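Local coordinates for surface presentation of antigens protein SPAS (Shigella flexneri, PDB 2VT1), which acts as an export-apparatus component of type III secretion, required for secretion of the Ipa invasion proteins and for invasion, and is represented by its cytoplasmic domain, at residues S21-N26 with K52-H57; P42-V47 with L72-W77. One frame throughout, in Å; residues are numbered along the deposited sequence.

Interaction 1. Residues S21-N26 with K52-H57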
loop_
_atom_site.group_PDB
_atom_site.type_symbol
_atom_site.label_atom_id
_atom_site.label_comp_id
_atom_site.label_asym_id
_atom_site.label_seq_id
_atom_site.Cartn_x
_atom_site.Cartn_y
_atom_site.Cartn_z
ATOM N N SER B 21 0.600 -2.843 5.056
ATOM C CA SER B 21 1.991 -3.180 5.391
ATOM C C SER B 21 2.919 -1.970 5.579
ATOM O O SER B 21 4.034 -2.105 6.078
ATOM C CB SER B 21 2.578 -4.030 4.273
ATOM O OG SER B 21 2.398 -3.397 3.014
ATOM N N LEU B 22 2.480 -0.796 5.151
ATOM C CA LEU B 22 3.285 0.398 5.314
ATOM C C LEU B 22 2.425 1.623 5.065
ATOM O O LEU B 22 1.477 1.597 4.282
ATOM C CB LEU B 22 4.535 0.359 4.401
ATOM C CG LEU B 22 4.469 0.648 2.891
ATOM C CD1 LEU B 22 4.553 2.137 2.605
ATOM C CD2 LEU B 22 5.593 -0.059 2.176
ATOM N N ILE B 23 2.734 2.678 5.788
ATOM C CA ILE B 23 2.164 3.979 5.521
ATOM C C ILE B 23 3.278 4.996 5.636
ATOM O O ILE B 23 3.831 5.191 6.715
ATOM C CB ILE B 23 1.068 4.373 6.518
ATOM C CG1 ILE B 23 -0.063 3.331 6.541
ATOM C CG2 ILE B 23 0.521 5.759 6.157
ATOM C CD1 ILE B 23 -1.278 3.743 7.376
ATOM N N GLU B 24 3.611 5.636 4.522
ATOM C CA GLU B 24 4.619 6.693 4.535
ATOM C C GLU B 24 4.053 7.931 3.838
ATOM O O GLU B 24 3.086 7.837 3.087
ATOM C CB GLU B 24 5.912 6.235 3.854
ATOM C CG GLU B 24 6.530 4.977 4.445
ATOM C CD GLU B 24 7.060 5.159 5.862
ATOM O OE1 GLU B 24 7.477 6.285 6.217
ATOM O OE2 GLU B 24 7.086 4.166 6.619
ATOM N N THR B 25 4.640 9.091 4.121
ATOM C CA THR B 25 4.177 10.341 3.567
ATOM C C THR B 25 5.359 11.152 3.038
ATOM O O THR B 25 6.513 10.915 3.401
ATOM C CB THR B 25 3.433 11.212 4.646
ATOM O OG1 THR B 25 4.346 11.576 5.697
ATOM C CG2 THR B 25 2.251 10.468 5.251
ATOM N N ASN B 26 5.051 12.108 2.168
ATOM C CA ASN B 26 6.027 13.059 1.642
ATOM C C ASN B 26 7.270 12.426 1.027
ATOM O O ASN B 26 7.155 11.615 0.127
ATOM C CB ASN B 26 6.369 14.084 2.721
ATOM C CG ASN B 26 5.185 14.969 3.056
ATOM O OD1 ASN B 26 4.383 15.290 2.171
ATOM N ND2 ASN B 26 5.051 15.347 4.331
ATOM N N LYS B 52 -7.996 8.545 2.485
ATOM C CA LYS B 52 -8.893 7.836 3.372
ATOM C C LYS B 52 -8.129 6.941 4.333
ATOM O O LYS B 52 -8.310 7.003 5.550
ATOM C CB LYS B 52 -9.780 6.969 2.492
ATOM C CG LYS B 52 -11.197 6.816 2.887
ATOM C CD LYS B 52 -12.030 6.749 1.588
ATOM C CE LYS B 52 -13.288 5.925 1.733
ATOM N NZ LYS B 52 -14.207 6.170 0.577
ATOM N N LEU B 53 -7.295 6.077 3.774
ATOM C CA LEU B 53 -6.597 5.070 4.562
ATOM C C LEU B 53 -5.607 5.749 5.478
ATOM O O LEU B 53 -5.451 5.371 6.633
ATOM C CB LEU B 53 -5.893 4.053 3.651
ATOM C CG LEU B 53 -6.797 3.230 2.729
ATOM C CD1 LEU B 53 -5.972 2.342 1.784
ATOM C CD2 LEU B 53 -7.784 2.387 3.548
ATOM N N TYR B 54 -4.944 6.777 4.969
ATOM C CA TYR B 54 -4.001 7.519 5.783
ATOM C C TYR B 54 -4.689 8.180 6.980
ATOM O O TYR B 54 -4.112 8.239 8.083
ATOM C CB TYR B 54 -3.293 8.580 4.944
ATOM C CG TYR B 54 -2.417 9.475 5.782
ATOM C CD1 TYR B 54 -2.770 10.786 6.024
ATOM C CD2 TYR B 54 -1.263 8.989 6.365
ATOM C CE1 TYR B 54 -1.985 11.596 6.804
ATOM C CE2 TYR B 54 -0.475 9.787 7.131
ATOM C CZ TYR B 54 -0.841 11.086 7.354
ATOM O OH TYR B 54 -0.052 11.889 8.137
ATOM N N LYS B 55 -5.918 8.673 6.769
ATOM C CA LYS B 55 -6.652 9.395 7.814
ATOM C C LYS B 55 -7.345 8.457 8.808
ATOM O O LYS B 55 -7.739 8.900 9.895
ATOM C CB LYS B 55 -7.706 10.343 7.218
ATOM C CG LYS B 55 -7.174 11.505 6.366
ATOM C CD LYS B 55 -6.203 12.420 7.112
ATOM C CE LYS B 55 -6.890 13.358 8.121
ATOM N NZ LYS B 55 -5.934 14.157 8.981
ATOM N N THR B 56 -7.492 7.174 8.455
ATOM C CA THR B 56 -8.269 6.232 9.277
ATOM C C THR B 56 -7.498 5.038 9.861
ATOM O O THR B 56 -8.018 4.362 10.747
ATOM C CB THR B 56 -9.476 5.624 8.504
ATOM O OG1 THR B 56 -9.022 5.034 7.285
ATOM C CG2 THR B 56 -10.525 6.678 8.200
ATOM N N HIS B 57 -6.294 4.757 9.367
ATOM C CA HIS B 57 -5.596 3.526 9.749
ATOM C C HIS B 57 -4.177 3.733 10.276
ATOM O O HIS B 57 -3.518 4.730 9.975
ATOM C CB HIS B 57 -5.540 2.547 8.573
ATOM C CG HIS B 57 -6.852 1.890 8.258
ATOM N ND1 HIS B 57 -7.814 2.485 7.469
ATOM C CD2 HIS B 57 -7.349 0.680 8.605
ATOM C CE1 HIS B 57 -8.853 1.676 7.359
ATOM N NE2 HIS B 57 -8.599 0.577 8.046
#
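Ile23 and Thr25 project from one face of strand 19-25, the middle strand of the antiparallel sheet, toward Tyr54 in the last turn of helix 47-56 and His57 just after it, a helix-on-sheet packing near the surface of this cytoplasmic domain. With chi1 of Ile23 at -57°, its CG2 lies anti to the backbone N and meets the edge of the Tyr54 ring close to its plane, 3.7 Å from CD2. The other branch runs extended to CD1, which rests 3.6 Å from the carbonyl O of His57. Thr25 touches through its methyl group: its CG2 comes obliquely to the ring at 3.4 Å from Tyr54 CE2, the two side chains crossing at about a right angle. Tyr54 itself starts off beside the strand; with CG anti to the backbone N (chi1 174°), the ring is carried in, bringing CD2 and CE2 to the two strand residues. Ile4 of the neighbouring strand and Pro1 also touch the Tyr54 side chain.

At the helix end, Thr56 N and His57 N both donate to Leu53 O. Thr56 OG1 donates to Lys52 O at 2.7 Å and accepts from His57 ND1 at 2.8 Å, while His57 NE2 bonds to Asp64 N. ND1 is thus a donor and NE2 probably an acceptor, consistent with a neutral ring protonated on ND1. No hydrogen bond crosses between the segments: van der Waals contacts, among them a methyl against a carbonyl oxygen, join the two, and the polar bonds probably steady the turn that sets the His57 carbonyl against Ile23.

Interaction 2. Residues P42-V47 with L72-W77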
loop_
_atom_site.group_PDB
_atom_site.type_symbol
_atom_site.label_atom_id
_atom_site.label_comp_id
_atom_site.label_asym_id
_atom_site.label_seq_id
_atom_site.Cartn_x
_atom_site.Cartn_y
_atom_site.Cartn_z
ATOM N N PRO B 42 3.599 -3.270 -8.336
ATOM C CA PRO B 42 2.702 -2.294 -8.962
ATOM C C PRO B 42 2.379 -1.118 -8.055
ATOM O O PRO B 42 2.141 -1.298 -6.863
ATOM C CB PRO B 42 1.420 -3.097 -9.217
ATOM C CG PRO B 42 1.807 -4.500 -9.171
ATOM C CD PRO B 42 2.987 -4.601 -8.239
ATOM N N THR B 43 2.388 0.084 -8.617
ATOM C CA THR B 43 2.024 1.251 -7.879
ATOM C C THR B 43 0.826 1.854 -8.568
ATOM O O THR B 43 0.877 2.193 -9.745
ATOM C CB THR B 43 3.170 2.292 -7.781
ATOM O OG1 THR B 43 3.616 2.682 -9.089
ATOM C CG2 THR B 43 4.322 1.740 -6.986
ATOM N N VAL B 44 -0.251 1.996 -7.818
ATOM C CA VAL B 44 -1.517 2.389 -8.377
ATOM C C VAL B 44 -1.952 3.695 -7.750
ATOM O O VAL B 44 -1.997 3.817 -6.532
ATOM C CB VAL B 44 -2.587 1.330 -8.081
ATOM C CG1 VAL B 44 -3.917 1.752 -8.680
ATOM C CG2 VAL B 44 -2.157 -0.045 -8.612
ATOM N N ARG B 45 -2.291 4.671 -8.583
ATOM C CA ARG B 45 -2.737 5.958 -8.084
ATOM C C ARG B 45 -4.256 5.957 -7.849
ATOM O O ARG B 45 -5.040 5.636 -8.743
ATOM C CB ARG B 45 -2.325 7.059 -9.058
ATOM C CG ARG B 45 -2.636 8.464 -8.597
ATOM C CD ARG B 45 -1.864 9.482 -9.435
ATOM N NE ARG B 45 -1.870 10.808 -8.830
ATOM N N ASP B 46 -4.647 6.281 -6.619
ATOM C CA ASP B 46 -6.039 6.478 -6.252
ATOM C C ASP B 46 -6.063 7.471 -5.101
ATOM O O ASP B 46 -5.888 7.125 -3.937
ATOM C CB ASP B 46 -6.691 5.156 -5.857
ATOM C CG ASP B 46 -8.169 5.290 -5.569
ATOM O OD1 ASP B 46 -8.649 6.405 -5.286
ATOM O OD2 ASP B 46 -8.852 4.249 -5.606
ATOM N N VAL B 47 -6.264 8.724 -5.456
ATOM C CA VAL B 47 -5.996 9.822 -4.557
ATOM C C VAL B 47 -6.945 9.852 -3.371
ATOM O O VAL B 47 -6.545 10.184 -2.264
ATOM C CB VAL B 47 -6.089 11.149 -5.308
ATOM C CG1 VAL B 47 -5.875 12.284 -4.349
ATOM C CG2 VAL B 47 -5.065 11.186 -6.415
ATOM N N LEU B 72 -10.096 -3.856 -2.178
ATOM C CA LEU B 72 -10.117 -5.127 -2.849
ATOM C C LEU B 72 -10.353 -4.985 -4.363
ATOM O O LEU B 72 -9.866 -5.793 -5.149
ATOM C CB LEU B 72 -11.193 -6.008 -2.216
ATOM C CG LEU B 72 -11.155 -7.482 -2.577
ATOM C CD1 LEU B 72 -9.754 -8.047 -2.376
ATOM C CD2 LEU B 72 -12.175 -8.214 -1.709
ATOM N N ARG B 73 -11.079 -3.960 -4.778
ATOM C CA ARG B 73 -11.269 -3.719 -6.204
ATOM C C ARG B 73 -9.935 -3.555 -6.981
ATOM O O ARG B 73 -9.828 -3.975 -8.140
ATOM C CB ARG B 73 -12.201 -2.516 -6.421
ATOM C CG ARG B 73 -11.511 -1.236 -6.786
ATOM C CD ARG B 73 -12.466 -0.069 -6.671
ATOM N NE ARG B 73 -11.944 1.138 -7.300
ATOM C CZ ARG B 73 -11.091 1.970 -6.722
ATOM N NH1 ARG B 73 -10.653 1.753 -5.484
ATOM N NH2 ARG B 73 -10.685 3.032 -7.385
ATOM N N LEU B 74 -8.919 -2.967 -6.343
ATOM C CA LEU B 74 -7.610 -2.817 -6.977
ATOM C C LEU B 74 -6.911 -4.151 -7.158
ATOM O O LEU B 74 -6.347 -4.424 -8.207
ATOM C CB LEU B 74 -6.705 -1.871 -6.175
ATOM C CG LEU B 74 -7.263 -0.472 -5.928
ATOM C CD1 LEU B 74 -6.267 0.347 -5.116
ATOM C CD2 LEU B 74 -7.571 0.223 -7.250
ATOM N N ILE B 75 -6.961 -4.993 -6.141
ATOM C CA ILE B 75 -6.330 -6.309 -6.210
ATOM C C ILE B 75 -7.011 -7.147 -7.297
ATOM O O ILE B 75 -6.378 -7.888 -8.039
ATOM C CB ILE B 75 -6.412 -7.012 -4.816
ATOM C CG1 ILE B 75 -5.606 -6.219 -3.776
ATOM C CG2 ILE B 75 -5.925 -8.454 -4.899
ATOM C CD1 ILE B 75 -5.990 -6.507 -2.332
ATOM N N VAL B 76 -8.322 -7.016 -7.394
ATOM C CA VAL B 76 -9.083 -7.774 -8.375
ATOM C C VAL B 76 -8.760 -7.359 -9.813
ATOM O O VAL B 76 -8.669 -8.211 -10.694
ATOM C CB VAL B 76 -10.599 -7.653 -8.118
ATOM C CG1 VAL B 76 -11.384 -8.042 -9.384
ATOM C CG2 VAL B 76 -10.992 -8.515 -6.916
ATOM N N TRP B 77 -8.568 -6.062 -10.050
ATOM C CA TRP B 77 -8.146 -5.593 -11.371
ATOM C C TRP B 77 -6.758 -6.098 -11.735
ATOM O O TRP B 77 -6.531 -6.554 -12.862
ATOM C CB TRP B 77 -8.155 -4.078 -11.433
ATOM C CG TRP B 77 -7.590 -3.502 -12.703
ATOM C CD1 TRP B 77 -6.513 -2.666 -12.806
ATOM C CD2 TRP B 77 -8.065 -3.709 -14.048
ATOM N NE1 TRP B 77 -6.289 -2.347 -14.127
ATOM C CE2 TRP B 77 -7.228 -2.964 -14.908
ATOM C CE3 TRP B 77 -9.112 -4.447 -14.608
ATOM C CZ2 TRP B 77 -7.408 -2.929 -16.291
ATOM C CZ3 TRP B 77 -9.283 -4.417 -15.986
ATOM C CH2 TRP B 77 -8.437 -3.662 -16.809
#
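Asp46 and Arg73 meet with their flat groups almost perpendicular, the carboxylate and guanidinium planes standing 82° apart. The arginine approaches end-on, and both terminal nitrogens converge on a single oxygen: NH2 is 2.8 Å and NH1 3.1 Å from Asp46 OD2. That oxygen lies in the guanidinium plane, at its edge. Seen from the carboxylate, the two donors differ, since NH1 arrives nearly in line with the C-O bond whereas NH2 comes from above the carboxylate plane. The NH2 bond is the straighter one, with an N-H...O angle of 154°. Arg73 reaches across by an extended chain from CG to NE, and NH1 also bonds to Glu70 O one turn back, which would limit the group's rotation.

Leu74 CD2 lies over one face of the guanidinium, 3.8 Å from its plane and offset toward its rim, and touches Val44 CG1 at 4.2 Å. This small apolar bridge joins strand 43-45 to helix 68-80. Asp46 occupies the N-cap of helix 47-56; its OD1 makes a weak hydrogen bond to Leu49 N. The carboxylate therefore divides its oxygens, OD2 for Arg73 and OD1 for the helix start. Both the positive partner and the helix N-terminus would favour a charged aspartate, so the salt bridge and the weak cap are both compatible with an ionised carboxylate.

In the fold
Interactions 1 and 2 lie on opposite sides of the centre of the domain, each about 8 Å from it, with their own centres 15 Å apart and nearest atoms about 5 Å apart without touching. Helix 47-56 joins them: residues 42-47 of interaction 2 lead into its start, and residues 52-57 of interaction 1 finish it. Helix 68-80 is a second link, because Glu70 pairs with Lys52 through its side chain and accepts from Arg73 through its backbone carbonyl. Both contacts border another protein chain: Ser21 and Leu22 touch it beside interaction 1, while strand 43-45 of interaction 2 pairs with a strand there in a parallel ladder.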